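Local coordinates for MobB protein homolog (Geobacillus stearothermophilus, PDB 1XJC) that probably takes part in molybdopterin guanine dinucleotide synthesis as a P-loop NTPase-type MobB protein, although its function has not been established directly, at residues M4-K13 with L89-L101. Residues are numbered along the deposited sequence; the frame is centred on the assembly and turned at random.
Sequences MNVWQVVGYK and LALYAPLRLDLVL
The selenomethionine Met4 pushes its methyl end into a hollow bordered by Tyr92, Leu97 and Val100, where the residues after helix 85-92 curl back toward strand 99-103. Its side chain runs extended as far as SE and then bends (chi3 108°), which turns CE into the hollow. There CE lies 3.4 Å from Tyr92 CB, with the two side chains crossing at about a right angle, and 3.6 Å from Leu97 CD1. Against Val100 CG2 the fit is tighter than ordinary van der Waals contact, at 3.3 Å from Met4 CE. On the same sheet face the side chains of Val6 and Val100 project together from the sheet as neighbours, and Val6 CG2 also reaches Leu89 CD2 of the helix.

The two strands run parallel. Val100 pairs with Val6 and bonds to the residues flanking it: its N donates to Asn5 O (3.0 Å), and its O accepts a nearly straight bond from Trp7 N (2.8 Å). The other sheet face carries Trp7 and Leu101, whose CD2 rests against Trp7 CB at 3.9 Å. Leu99, with CG anti to its backbone N (chi1 172°), brings CD1 obliquely to Trp7 CD1, while Asn5 OD1 receives a weak bond from Trp7 NE1 in the plane of the indole.

Strand 6-10 is an inner strand of the parallel sheet, between 99-103 and 112-116, and leads toward a probable Walker A loop that includes Gly11, as in P-loop NTPases. Helix 85-92 lies over the Val6 and Val100 face, and Tyr92 OH bonds to Thr37 O of strand 35-39. Across the sheet, helix 154-166 packs on Trp7 and Leu99 through Val165, and Trp24 of helix 17-30 meets Leu101.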
HETATM    1  N   MSE A   4       3.201  -4.078  13.668  1.00 47.35           N
HETATM    2  CA  MSE A   4       2.076  -3.576  12.811  1.00 47.03           C
HETATM    3  C   MSE A   4       1.918  -4.413  11.563  1.00 44.63           C
HETATM    4  O   MSE A   4       2.894  -4.952  11.028  1.00 45.52           O
HETATM    5  CB  MSE A   4       2.321  -2.140  12.360  1.00 50.89           C
HETATM    6  CG  MSE A   4       2.244  -1.095  13.440  1.00 55.90           C
HETATM    7 SE   MSE A   4       2.591   0.616  12.633  0.80 59.24          SE
HETATM    8  CE  MSE A   4       0.828   1.340  12.698  1.00 59.30           C
ATOM      9  N   ASN A   5       0.684  -4.508  11.088  1.00 40.01           N
ATOM     10  CA  ASN A   5       0.408  -5.265   9.882  1.00 35.79           C
ATOM     11  C   ASN A   5       0.556  -4.269   8.724  1.00 32.52           C
ATOM     12  O   ASN A   5      -0.406  -3.618   8.332  1.00 32.09           O
ATOM     13  CB  ASN A   5      -1.017  -5.816   9.941  1.00 36.03           C
ATOM     14  CG  ASN A   5      -1.156  -7.119   9.209  1.00 36.95           C
ATOM     15  OD1 ASN A   5      -0.585  -7.298   8.133  1.00 37.66           O
ATOM     16  ND2 ASN A   5      -1.929  -8.040   9.776  1.00 36.99           N
ATOM     17  N   VAL A   6       1.767  -4.158   8.189  1.00 28.95           N
ATOM     18  CA  VAL A   6       2.064  -3.219   7.104  1.00 25.74           C
ATOM     19  C   VAL A   6       2.118  -3.894   5.743  1.00 24.70           C
ATOM     20  O   VAL A   6       2.798  -4.895   5.587  1.00 24.88           O
ATOM     21  CB  VAL A   6       3.441  -2.549   7.323  1.00 25.04           C
ATOM     22  CG1 VAL A   6       3.718  -1.522   6.206  1.00 23.71           C
ATOM     23  CG2 VAL A   6       3.487  -1.895   8.715  1.00 23.09           C
ATOM     24  N   TRP A   7       1.406  -3.341   4.762  1.00 22.99           N
ATOM     25  CA  TRP A   7       1.418  -3.884   3.407  1.00 21.37           C
ATOM     26  C   TRP A   7       1.721  -2.771   2.414  1.00 20.70           C
ATOM     27  O   TRP A   7       1.270  -1.645   2.586  1.00 20.77           O
ATOM     28  CB  TRP A   7       0.068  -4.514   3.040  1.00 20.95           C
ATOM     29  CG  TRP A   7      -0.133  -5.883   3.623  1.00 21.89           C
ATOM     30  CD1 TRP A   7      -0.351  -6.194   4.931  1.00 21.30           C
ATOM     31  CD2 TRP A   7      -0.115  -7.126   2.906  1.00 21.23           C
ATOM     32  NE1 TRP A   7      -0.468  -7.560   5.078  1.00 22.94           N
ATOM     33  CE2 TRP A   7      -0.328  -8.155   3.850  1.00 22.19           C
ATOM     34  CE3 TRP A   7       0.061  -7.465   1.558  1.00 20.92           C
ATOM     35  CZ2 TRP A   7      -0.370  -9.512   3.488  1.00 22.42           C
ATOM     36  CZ3 TRP A   7       0.021  -8.814   1.193  1.00 21.92           C
ATOM     37  CH2 TRP A   7      -0.192  -9.821   2.159  1.00 22.75           C
ATOM     38  N   GLN A   8       2.464  -3.093   1.362  1.00 18.98           N
ATOM     39  CA  GLN A   8       2.800  -2.097   0.371  1.00 19.00           C
ATOM     40  C   GLN A   8       2.097  -2.302  -0.961  1.00 19.27           C
ATOM     41  O   GLN A   8       1.792  -3.428  -1.374  1.00 19.47           O
ATOM     42  CB  GLN A   8       4.301  -2.089   0.125  1.00 19.89           C
ATOM     43  CG  GLN A   8       5.124  -1.533   1.257  1.00 22.00           C
ATOM     44  CD  GLN A   8       6.600  -1.654   0.984  1.00 21.38           C
ATOM     45  OE1 GLN A   8       7.155  -0.926   0.144  1.00 24.91           O
ATOM     46  NE2 GLN A   8       7.255  -2.584   1.674  1.00 20.59           N
ATOM     47  N   VAL A   9       1.852  -1.190  -1.634  1.00 19.22           N
ATOM     48  CA  VAL A   9       1.231  -1.192  -2.945  1.00 18.67           C
ATOM     49  C   VAL A   9       2.252  -0.471  -3.812  1.00 19.85           C
ATOM     50  O   VAL A   9       2.539   0.711  -3.593  1.00 20.07           O
ATOM     51  CB  VAL A   9      -0.113  -0.433  -2.931  1.00 18.21           C
ATOM     52  CG1 VAL A   9      -0.619  -0.238  -4.377  1.00 16.79           C
ATOM     53  CG2 VAL A   9      -1.146  -1.220  -2.100  1.00 16.39           C
ATOM     54  N   VAL A  10       2.841  -1.188  -4.765  1.00 20.99           N
ATOM     55  CA  VAL A  10       3.852  -0.592  -5.637  1.00 21.87           C
ATOM     56  C   VAL A  10       3.484  -0.678  -7.117  1.00 22.42           C
ATOM     57  O   VAL A  10       2.835  -1.639  -7.559  1.00 22.98           O
ATOM     58  CB  VAL A  10       5.238  -1.266  -5.429  1.00 22.33           C
ATOM     59  CG1 VAL A  10       5.687  -1.078  -3.985  1.00 22.47           C
ATOM     60  CG2 VAL A  10       5.158  -2.765  -5.762  1.00 24.00           C
ATOM     61  N   GLY A  11       3.907   0.330  -7.877  1.00 22.17           N
ATOM     62  CA  GLY A  11       3.627   0.366  -9.298  1.00 21.90           C
ATOM     63  C   GLY A  11       3.893   1.746  -9.874  1.00 22.90           C
ATOM     64  O   GLY A  11       3.987   2.742  -9.136  1.00 22.54           O
ATOM     65  N   TYR A  12       4.010   1.810 -11.196  1.00 22.99           N
ATOM     66  CA  TYR A  12       4.268   3.068 -11.875  1.00 23.56           C
ATOM     67  C   TYR A  12       2.987   3.889 -12.022  1.00 23.44           C
ATOM     68  O   TYR A  12       1.909   3.464 -11.586  1.00 21.51           O
ATOM     69  CB  TYR A  12       4.916   2.773 -13.229  1.00 24.55           C
ATOM     70  CG  TYR A  12       6.278   2.110 -13.074  1.00 28.00           C
ATOM     71  CD1 TYR A  12       7.335   2.793 -12.463  1.00 29.97           C
ATOM     72  CD2 TYR A  12       6.499   0.792 -13.489  1.00 28.02           C
ATOM     73  CE1 TYR A  12       8.576   2.179 -12.268  1.00 31.57           C
ATOM     74  CE2 TYR A  12       7.733   0.169 -13.298  1.00 29.09           C
ATOM     75  CZ  TYR A  12       8.767   0.867 -12.688  1.00 30.90           C
ATOM     76  OH  TYR A  12       9.999   0.277 -12.506  1.00 32.90           O
ATOM     77  N   LYS A  13       3.114   5.071 -12.617  1.00 25.14           N
ATOM     78  CA  LYS A  13       1.972   5.971 -12.823  1.00 26.50           C
ATOM     79  C   LYS A  13       0.836   5.285 -13.583  1.00 24.99           C
ATOM     80  O   LYS A  13       1.083   4.570 -14.546  1.00 23.84           O
ATOM     81  CB  LYS A  13       2.429   7.227 -13.585  1.00 28.84           C
ATOM     82  CG  LYS A  13       1.287   8.056 -14.169  1.00 35.50           C
ATOM     83  CD  LYS A  13       1.553   9.552 -14.107  1.00 39.59           C
ATOM     84  CE  LYS A  13       1.441  10.059 -12.668  1.00 43.83           C
ATOM     85  NZ  LYS A  13       1.645  11.539 -12.574  1.00 47.13           N
ATOM     86  N   LEU A  89       6.021   5.255  10.184  1.00 28.47           N
ATOM     87  CA  LEU A  89       5.427   4.141  10.916  1.00 28.52           C
ATOM     88  C   LEU A  89       5.626   4.267  12.428  1.00 29.87           C
ATOM     89  O   LEU A  89       4.838   3.719  13.204  1.00 31.79           O
ATOM     90  CB  LEU A  89       5.998   2.799  10.434  1.00 27.06           C
ATOM     91  CG  LEU A  89       5.755   2.421   8.966  1.00 26.06           C
ATOM     92  CD1 LEU A  89       6.522   1.150   8.641  1.00 25.04           C
ATOM     93  CD2 LEU A  89       4.262   2.241   8.701  1.00 25.54           C
ATOM     94  N   ALA A  90       6.673   4.974  12.850  1.00 30.39           N
ATOM     95  CA  ALA A  90       6.930   5.159  14.277  1.00 30.51           C
ATOM     96  C   ALA A  90       5.855   6.082  14.849  1.00 30.71           C
ATOM     97  O   ALA A  90       5.445   5.926  15.997  1.00 31.52           O
ATOM     98  CB  ALA A  90       8.323   5.757  14.502  1.00 29.00           C
ATOM     99  N   LEU A  91       5.401   7.040  14.046  1.00 30.85           N
ATOM    100  CA  LEU A  91       4.350   7.955  14.480  1.00 32.15           C
ATOM    101  C   LEU A  91       2.990   7.251  14.515  1.00 32.90           C
ATOM    102  O   LEU A  91       2.073   7.717  15.187  1.00 33.97           O
ATOM    103  CB  LEU A  91       4.253   9.169  13.544  1.00 32.75           C
ATOM    104  CG  LEU A  91       5.472  10.092  13.445  1.00 34.41           C
ATOM    105  CD1 LEU A  91       5.202  11.215  12.454  1.00 34.02           C
ATOM    106  CD2 LEU A  91       5.782  10.668  14.814  1.00 35.97           C
ATOM    107  N   TYR A  92       2.864   6.134  13.798  1.00 32.44           N
ATOM    108  CA  TYR A  92       1.608   5.372  13.742  1.00 32.30           C
ATOM    109  C   TYR A  92       1.504   4.347  14.856  1.00 33.93           C
ATOM    110  O   TYR A  92       0.407   3.960  15.257  1.00 33.58           O
ATOM    111  CB  TYR A  92       1.498   4.642  12.400  1.00 29.26           C
ATOM    112  CG  TYR A  92       1.000   5.504  11.263  1.00 27.41           C
ATOM    113  CD1 TYR A  92       0.944   6.897  11.386  1.00 25.95           C
ATOM    114  CD2 TYR A  92       0.572   4.924  10.063  1.00 25.55           C
ATOM    115  CE1 TYR A  92       0.469   7.696  10.339  1.00 25.76           C
ATOM    116  CE2 TYR A  92       0.098   5.711   9.014  1.00 24.45           C
ATOM    117  CZ  TYR A  92       0.044   7.097   9.154  1.00 26.43           C
ATOM    118  OH  TYR A  92      -0.448   7.878   8.117  1.00 25.82           O
ATOM    119  N   ALA A  93       2.657   3.913  15.346  1.00 35.88           N
ATOM    120  CA  ALA A  93       2.743   2.918  16.406  1.00 37.82           C
ATOM    121  C   ALA A  93       1.781   3.142  17.579  1.00 38.92           C
ATOM    122  O   ALA A  93       1.080   2.219  17.998  1.00 40.14           O
ATOM    123  CB  ALA A  93       4.182   2.842  16.919  1.00 37.47           C
ATOM    124  N   PRO A  94       1.723   4.373  18.111  1.00 39.55           N
ATOM    125  CA  PRO A  94       0.836   4.677  19.242  1.00 39.42           C
ATOM    126  C   PRO A  94      -0.666   4.641  18.932  1.00 38.82           C
ATOM    127  O   PRO A  94      -1.484   4.676  19.852  1.00 39.44           O
ATOM    128  CB  PRO A  94       1.279   6.087  19.668  1.00 39.79           C
ATOM    129  CG  PRO A  94       2.674   6.235  19.071  1.00 40.69           C
ATOM    130  CD  PRO A  94       2.517   5.555  17.744  1.00 39.98           C
ATOM    131  N   LEU A  95      -1.032   4.568  17.654  1.00 37.44           N
ATOM    132  CA  LEU A  95      -2.447   4.570  17.282  1.00 35.93           C
ATOM    133  C   LEU A  95      -3.179   3.227  17.185  1.00 34.65           C
ATOM    134  O   LEU A  95      -4.301   3.180  16.687  1.00 34.73           O
ATOM    135  CB  LEU A  95      -2.638   5.347  15.979  1.00 36.67           C
ATOM    136  CG  LEU A  95      -2.275   6.838  15.995  1.00 37.52           C
ATOM    137  CD1 LEU A  95      -2.300   7.362  14.575  1.00 36.66           C
ATOM    138  CD2 LEU A  95      -3.254   7.625  16.880  1.00 37.97           C
ATOM    139  N   ARG A  96      -2.567   2.146  17.660  1.00 34.50           N
ATOM    140  CA  ARG A  96      -3.221   0.824  17.643  1.00 34.91           C
ATOM    141  C   ARG A  96      -3.872   0.475  16.307  1.00 33.47           C
ATOM    142  O   ARG A  96      -5.028   0.060  16.276  1.00 31.74           O
ATOM    143  CB  ARG A  96      -4.320   0.759  18.711  1.00 37.59           C
ATOM    144  CG  ARG A  96      -3.859   0.965  20.146  1.00 41.42           C
ATOM    145  CD  ARG A  96      -5.067   1.085  21.077  1.00 44.34           C
ATOM    146  NE  ARG A  96      -5.919   2.221  20.717  1.00 46.50           N
ATOM    147  CZ  ARG A  96      -7.215   2.127  20.425  1.00 47.35           C
ATOM    148  NH1 ARG A  96      -7.824   0.943  20.448  1.00 47.38           N
ATOM    149  NH2 ARG A  96      -7.904   3.216  20.107  1.00 47.38           N
ATOM    150  N   LEU A  97      -3.139   0.638  15.211  1.00 32.02           N
ATOM    151  CA  LEU A  97      -3.680   0.336  13.892  1.00 29.96           C
ATOM    152  C   LEU A  97      -3.677  -1.164  13.596  1.00 29.22           C
ATOM    153  O   LEU A  97      -2.766  -1.886  14.012  1.00 30.54           O
ATOM    154  CB  LEU A  97      -2.881   1.091  12.824  1.00 27.67           C
ATOM    155  CG  LEU A  97      -2.909   2.619  12.983  1.00 25.78           C
ATOM    156  CD1 LEU A  97      -2.049   3.273  11.903  1.00 24.45           C
ATOM    157  CD2 LEU A  97      -4.348   3.121  12.907  1.00 23.96           C
ATOM    158  N   ASP A  98      -4.710  -1.624  12.896  1.00 27.82           N
ATOM    159  CA  ASP A  98      -4.825  -3.028  12.509  1.00 27.65           C
ATOM    160  C   ASP A  98      -4.162  -3.272  11.159  1.00 26.10           C
ATOM    161  O   ASP A  98      -3.762  -4.394  10.849  1.00 27.25           O
ATOM    162  CB  ASP A  98      -6.300  -3.443  12.388  1.00 28.43           C
ATOM    163  CG  ASP A  98      -7.065  -3.279  13.696  1.00 30.71           C
ATOM    164  OD1 ASP A  98      -6.702  -3.966  14.677  1.00 30.36           O
ATOM    165  OD2 ASP A  98      -8.013  -2.454  13.736  1.00 31.25           O
ATOM    166  N   LEU A  99      -4.056  -2.216  10.360  1.00 23.11           N
ATOM    167  CA  LEU A  99      -3.509  -2.321   9.015  1.00 20.43           C
ATOM    168  C   LEU A  99      -2.967  -0.981   8.548  1.00 19.28           C
ATOM    169  O   LEU A  99      -3.602   0.056   8.744  1.00 18.40           O
ATOM    170  CB  LEU A  99      -4.619  -2.759   8.036  1.00 17.74           C
ATOM    171  CG  LEU A  99      -4.282  -2.744   6.533  1.00 17.54           C
ATOM    172  CD1 LEU A  99      -3.262  -3.859   6.239  1.00 15.73           C
ATOM    173  CD2 LEU A  99      -5.549  -2.931   5.672  1.00 15.02           C
ATOM    174  N   VAL A 100      -1.797  -1.020   7.929  1.00 19.79           N
ATOM    175  CA  VAL A 100      -1.179   0.173   7.367  1.00 19.40           C
ATOM    176  C   VAL A 100      -0.867  -0.149   5.911  1.00 18.91           C
ATOM    177  O   VAL A 100      -0.128  -1.098   5.620  1.00 17.90           O
ATOM    178  CB  VAL A 100       0.157   0.561   8.083  1.00 19.32           C
ATOM    179  CG1 VAL A 100       0.732   1.839   7.446  1.00 16.95           C
ATOM    180  CG2 VAL A 100      -0.106   0.795   9.570  1.00 19.51           C
ATOM    181  N   LEU A 101      -1.458   0.619   5.003  1.00 17.93           N
ATOM    182  CA  LEU A 101      -1.217   0.419   3.588  1.00 18.28           C
ATOM    183  C   LEU A 101      -0.262   1.498   3.134  1.00 18.93           C
ATOM    184  O   LEU A 101      -0.540   2.704   3.276  1.00 19.14           O
ATOM    185  CB  LEU A 101      -2.521   0.501   2.790  1.00 16.74           C
ATOM    186  CG  LEU A 101      -3.474  -0.637   3.159  1.00 16.59           C
ATOM    187  CD1 LEU A 101      -4.825  -0.404   2.485  1.00 14.91           C
ATOM    188  CD2 LEU A 101      -2.874  -1.994   2.709  1.00 15.45           C
TER